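Glucosamine-6-phosphate deaminase (Bacillus subtilis, PDB 2BKX) belongs to the glucosamine-6-phosphate isomerase/6-phosphogluconolactonase family of Rossmann-like enzymes and here holds fructose-6-phosphate in its pocket. Local coordinates at residues Ala30-Ala35 with Asp125-Leu131. Numbering follows the deposited sequence. Where two conformers were deposited one is given.
Sequences AVLGLA and DTDIQLL. With F6R (fructose -6-phosphate), chain C.
The carboxamide of Q129 folds back over the backbone of G33, packed directly on this residue, which has no side chain. With CG anti to the backbone N and the chain bent at chi2 (66°), Q129 OE1 comes to 3.4 Å from G33 CA and Q129 NE2 to 3.2 Å from G33 C. One hydrogen bond within its own strand fixes the amide's rotation: Q129 NE2 donates to L130 O at 2.9 Å, with that oxygen in the amide plane. G33 and Q129 face each other in a parallel bridge, their CA atoms 4.1 Å apart.

Beneath the amide the strands run parallel. G33 is gripped twice, its N giving a short bond to I128 O (2.7 Å) and its O accepting from L130 N. Before strand 128-131 begins, D127 binds both backbone polar atoms of V31: its N binds V31 O, while D127 OD2 takes V31 N through its anti lone pair in a nearly straight bond (2.9 Å, 176°). The carboxylate's other oxygen forms a salt bridge with K27. T126 lays its CG2 against G33 on the amide's face of the sheet, its hydroxyl bonded to S190.

On the face toward helix 9-26, the CD2 methyl of L32 meets CG2 of I128 at 3.8 Å, and L34 and L130 lie side by side. Strands 62-69 and 193-197 flank the pair, so this is the buried parallel core of a mixed, Rossmann-like sheet. Just past strand 31-34, A35 lines the fructose-6-phosphate pocket, the usual place for a ligand site in such alpha/beta folds.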
loop_
_atom_site.group_PDB
_atom_site.type_symbol
_atom_site.label_atom_id
_atom_site.label_comp_id
_atom_site.label_asym_id
_atom_site.label_seq_id
_atom_site.Cartn_x
_atom_site.Cartn_y
_atom_site.Cartn_z
ATOM N N ALA A 30 -11.371 6.333 -11.921
ATOM C CA ALA A 30 -9.995 6.022 -11.569
ATOM C C ALA A 30 -9.887 4.668 -10.937
ATOM O O ALA A 30 -10.822 4.183 -10.307
ATOM C CB ALA A 30 -9.413 7.039 -10.653
ATOM N N VAL A 31 -8.727 4.060 -11.143
ATOM C CA VAL A 31 -8.308 2.851 -10.504
ATOM C C VAL A 31 -7.285 3.251 -9.433
ATOM O O VAL A 31 -6.212 3.763 -9.764
ATOM C CB VAL A 31 -7.656 1.861 -11.509
ATOM C CG1 VAL A 31 -7.226 0.602 -10.774
ATOM C CG2 VAL A 31 -8.664 1.526 -12.625
ATOM N N LEU A 32 -7.628 3.019 -8.175
ATOM C CA LEU A 32 -6.744 3.379 -7.081
ATOM C C LEU A 32 -6.076 2.127 -6.559
ATOM O O LEU A 32 -6.748 1.162 -6.188
ATOM C CB LEU A 32 -7.521 4.011 -5.903
ATOM C CG LEU A 32 -8.545 5.101 -6.211
ATOM C CD1 LEU A 32 -9.205 5.500 -4.901
ATOM C CD2 LEU A 32 -7.899 6.275 -6.923
ATOM N N GLY A 33 -4.757 2.169 -6.452
ATOM C CA GLY A 33 -4.012 1.143 -5.754
ATOM C C GLY A 33 -3.903 1.516 -4.305
ATOM O O GLY A 33 -3.495 2.640 -4.017
ATOM N N LEU A 34 -4.252 0.595 -3.392
ATOM C CA LEU A 34 -4.390 0.928 -1.987
ATOM C C LEU A 34 -3.516 0.014 -1.131
ATOM O O LEU A 34 -3.095 -1.056 -1.559
ATOM C CB LEU A 34 -5.864 0.824 -1.567
ATOM C CG LEU A 34 -6.776 1.836 -2.287
ATOM C CD1 LEU A 34 -8.212 1.591 -1.804
ATOM C CD2 LEU A 34 -6.373 3.284 -2.042
ATOM N N ALA A 35 -3.273 0.485 0.087
ATOM C CA ALA A 35 -2.385 -0.152 1.046
ATOM C C ALA A 35 -3.062 -0.289 2.404
ATOM O O ALA A 35 -3.973 0.476 2.742
ATOM C CB ALA A 35 -1.146 0.704 1.228
ATOM N N ASP A 125 -4.164 -0.733 -15.460
ATOM C CA ASP A 125 -3.151 -0.416 -14.450
ATOM C C ASP A 125 -3.786 0.578 -13.467
ATOM O O ASP A 125 -4.944 0.972 -13.641
ATOM C CB ASP A 125 -1.853 0.210 -15.015
ATOM C CG ASP A 125 -1.328 -0.459 -16.288
ATOM O OD1 ASP A 125 -1.211 -1.704 -16.350
ATOM O OD2 ASP A 125 -0.962 0.301 -17.227
ATOM N N THR A 126 -3.048 0.994 -12.432
ATOM C CA THR A 126 -3.559 2.018 -11.505
ATOM C C THR A 126 -3.292 3.477 -11.938
ATOM O O THR A 126 -2.233 3.789 -12.545
ATOM C CB THR A 126 -2.998 1.750 -10.100
ATOM O OG1 THR A 126 -1.572 1.911 -10.133
ATOM C CG2 THR A 126 -3.345 0.357 -9.653
ATOM N N ASP A 127 -4.205 4.386 -11.589
ATOM C CA ASP A 127 -4.038 5.808 -11.739
ATOM C C ASP A 127 -3.176 6.420 -10.630
ATOM O O ASP A 127 -2.471 7.417 -10.824
ATOM C CB ASP A 127 -5.388 6.516 -11.828
ATOM C CG ASP A 127 -6.088 6.196 -13.116
ATOM O OD1 ASP A 127 -5.663 6.783 -14.125
ATOM O OD2 ASP A 127 -7.000 5.303 -13.140
ATOM N N ILE A 128 -3.309 5.855 -9.425
ATOM C CA ILE A 128 -2.409 6.195 -8.335
ATOM C C ILE A 128 -2.201 4.937 -7.512
ATOM O O ILE A 128 -3.121 4.134 -7.412
ATOM C CB ILE A 128 -2.937 7.340 -7.445
ATOM C CG1 ILE A 128 -1.840 7.885 -6.514
ATOM C CG2 ILE A 128 -4.196 6.897 -6.682
ATOM C CD1 ILE A 128 -2.285 9.163 -5.811
ATOM N N GLN A 129 -1.009 4.783 -6.935
ATOM C CA GLN A 129 -0.733 3.632 -6.066
ATOM C C GLN A 129 -0.203 4.188 -4.753
ATOM O O GLN A 129 0.880 4.782 -4.716
ATOM C CB GLN A 129 0.280 2.685 -6.697
ATOM C CG GLN A 129 0.676 1.528 -5.798
ATOM C CD GLN A 129 -0.458 0.576 -5.529
ATOM O OE1 GLN A 129 -0.896 -0.117 -6.451
ATOM N NE2 GLN A 129 -0.909 0.477 -4.272
ATOM N N LEU A 130 -0.984 4.002 -3.676
ATOM C CA LEU A 130 -0.541 4.281 -2.327
ATOM C C LEU A 130 0.379 3.151 -1.827
ATOM O O LEU A 130 0.114 1.971 -2.049
ATOM C CB LEU A 130 -1.741 4.419 -1.391
ATOM C CG LEU A 130 -2.833 5.473 -1.511
ATOM C CD1 LEU A 130 -3.777 5.438 -0.285
ATOM C CD2 LEU A 130 -2.232 6.777 -1.681
ATOM N N LEU A 131 1.464 3.536 -1.165
ATOM C CA LEU A 131 2.409 2.599 -0.599
ATOM C C LEU A 131 2.764 3.030 0.809
ATOM O O LEU A 131 2.728 4.212 1.149
ATOM C CB LEU A 131 3.741 2.606 -1.377
ATOM C CG LEU A 131 3.725 2.187 -2.790
ATOM C CD1 LEU A 131 5.119 2.338 -3.418
ATOM C CD2 LEU A 131 3.228 0.749 -2.954
HETATM C C1 F6R C . 0.673 -2.294 2.879
HETATM C C2 F6R C . 1.977 -3.001 2.570
HETATM C C3 F6R C . 3.235 -2.977 3.449
HETATM C C4 F6R C . 3.226 -1.862 4.513
HETATM C C5 F6R C . 4.487 -1.821 5.362
HETATM C C6 F6R C . 4.408 -0.738 6.432
HETATM O O1 F6R C . -0.423 -2.818 2.104
HETATM O O2 F6R C . 2.032 -3.591 1.513
HETATM O O3 F6R C . 4.355 -2.719 2.622
HETATM O O4 F6R C . 3.069 -0.613 3.847
HETATM O O5 F6R C . 4.768 -3.083 5.955
HETATM O O6 F6R C . 3.373 -1.091 7.363
HETATM P P F6R C . 2.907 -0.020 8.449
HETATM O O1P F6R C . 2.190 1.069 7.699
HETATM O O2P F6R C . 4.168 0.503 9.085
HETATM O O3P F6R C . 2.003 -0.736 9.399
#